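Local coordinates for vacuolar protein sorting-associated protein IST1 (Saccharomyces cerevisiae, PDB 3GGY) that acts in a late step of sorting cargo into multivesicular bodies, where it regulates recruitment of the ATPase VPS4 to the ESCRT-III complex, at residues D150-E153 with K154-K157. Numbering follows the deposited sequence.
Sequences DVPE and KIIK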
loop_
_atom_site.group_PDB
_atom_site.type_symbol
_atom_site.label_atom_id
_atom_site.label_comp_id
_atom_site.label_asym_id
_atom_site.label_seq_id
_atom_site.Cartn_x
_atom_site.Cartn_y
_atom_site.Cartn_z
ATOM N N ASP A 150 12.249 -11.805 2.941
ATOM C CA ASP A 150 11.607 -11.424 4.195
ATOM C C ASP A 150 10.521 -10.354 4.088
ATOM O O ASP A 150 10.173 -9.717 5.085
ATOM C CB ASP A 150 12.658 -11.006 5.224
ATOM C CG ASP A 150 13.359 -12.195 5.855
ATOM O OD1 ASP A 150 13.068 -13.336 5.438
ATOM O OD2 ASP A 150 14.199 -11.986 6.761
ATOM N N VAL A 151 9.984 -10.156 2.888
ATOM C CA VAL A 151 8.892 -9.201 2.711
ATOM C C VAL A 151 7.607 -9.987 3.002
ATOM O O VAL A 151 7.368 -11.045 2.413
ATOM C CB VAL A 151 8.831 -8.647 1.267
ATOM C CG1 VAL A 151 7.609 -7.725 1.109
ATOM C CG2 VAL A 151 10.099 -7.864 0.955
ATOM N N PRO A 152 6.766 -9.482 3.920
ATOM C CA PRO A 152 5.505 -10.125 4.305
ATOM C C PRO A 152 4.623 -10.470 3.115
ATOM O O PRO A 152 4.489 -9.687 2.175
ATOM C CB PRO A 152 4.848 -9.086 5.214
ATOM C CG PRO A 152 6.002 -8.376 5.807
ATOM C CD PRO A 152 6.942 -8.210 4.639
ATOM N N GLU A 153 4.016 -11.648 3.164
ATOM C CA GLU A 153 3.141 -12.085 2.093
ATOM C C GLU A 153 2.028 -11.059 1.855
ATOM O O GLU A 153 1.656 -10.803 0.714
ATOM C CB GLU A 153 2.531 -13.443 2.442
ATOM C CG GLU A 153 1.872 -14.135 1.269
ATOM C CD GLU A 153 2.855 -14.432 0.158
ATOM O OE1 GLU A 153 3.898 -15.055 0.443
ATOM O OE2 GLU A 153 2.586 -14.044 -1.000
ATOM N N LYS A 154 1.517 -10.466 2.931
ATOM C CA LYS A 154 0.441 -9.477 2.825
ATOM C C LYS A 154 0.862 -8.295 1.952
ATOM O O LYS A 154 0.083 -7.806 1.132
ATOM C CB LYS A 154 0.021 -8.978 4.215
ATOM C CG LYS A 154 1.080 -8.184 4.969
ATOM C CD LYS A 154 0.501 -7.593 6.251
ATOM C CE LYS A 154 1.517 -6.730 6.995
ATOM N NZ LYS A 154 0.931 -6.172 8.256
ATOM N N ILE A 155 2.101 -7.845 2.125
ATOM C CA ILE A 155 2.623 -6.729 1.340
ATOM C C ILE A 155 2.799 -7.137 -0.128
ATOM O O ILE A 155 2.461 -6.389 -1.041
ATOM C CB ILE A 155 3.980 -6.243 1.907
ATOM C CG1 ILE A 155 3.774 -5.598 3.284
ATOM C CG2 ILE A 155 4.637 -5.267 0.939
ATOM C CD1 ILE A 155 2.955 -4.309 3.260
ATOM N N ILE A 156 3.325 -8.331 -0.359
ATOM C CA ILE A 156 3.516 -8.781 -1.731
ATOM C C ILE A 156 2.168 -8.868 -2.459
ATOM O O ILE A 156 2.056 -8.508 -3.628
ATOM C CB ILE A 156 4.210 -10.153 -1.760
ATOM C CG1 ILE A 156 5.630 -10.016 -1.206
ATOM C CG2 ILE A 156 4.234 -10.697 -3.184
ATOM C CD1 ILE A 156 6.353 -11.325 -1.016
ATOM N N LYS A 157 1.144 -9.319 -1.745
ATOM C CA LYS A 157 -0.191 -9.472 -2.312
ATOM C C LYS A 157 -0.903 -8.154 -2.584
ATOM O O LYS A 157 -1.646 -8.035 -3.553
ATOM C CB LYS A 157 -1.055 -10.330 -1.383
ATOM C CG LYS A 157 -0.518 -11.741 -1.171
ATOM C CD LYS A 157 -0.445 -12.517 -2.479
ATOM C CE LYS A 157 -1.821 -12.687 -3.110
ATOM N NZ LYS A 157 -1.750 -13.420 -4.405
#
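V151 and I156 meet through their CG1 atoms, 3.8 Å apart, while the same V151 methyl lies 3.9 Å from I155 CG2, where the two side chains cross at about a right angle. V151 CG1 can serve both isoleucines because it stands opposite the backbone N (chi1 176°), turned to the helix. I156 also meets the V151 backbone: its CD1 lies 3.6 Å from V151 O. An alanine in place of I156 would probably open a gap beside V151 O and leave I155 CG2 as the remaining partner of V151 CG1 within the turn.

The backbone of the helix start positions these side chains. P152 holds the N-cap position, and its O accepts the N-H of I156 at 3.1 Å, with an N-H...O angle of 163°; I155 N adds a weak, bent bond (121°) to the same oxygen. The following i to i+4 bond runs from K157 N to E153 O, 2.9 Å long. Alongside it, E153 OE2 rests 3.7 Å from K157 CD, yet E153 OE2 and K157 NZ stay 5.5 Å apart, too far for a direct ion pair.

This is a local helix N-terminus in the N-terminal domain of IST1, joining the loop after helix 138-147 to helix 153-159. Helix 105-115 packs on V151, P152 and I155, and helix 50-82 meets P152, K154 and I155, placing the turn against both helices.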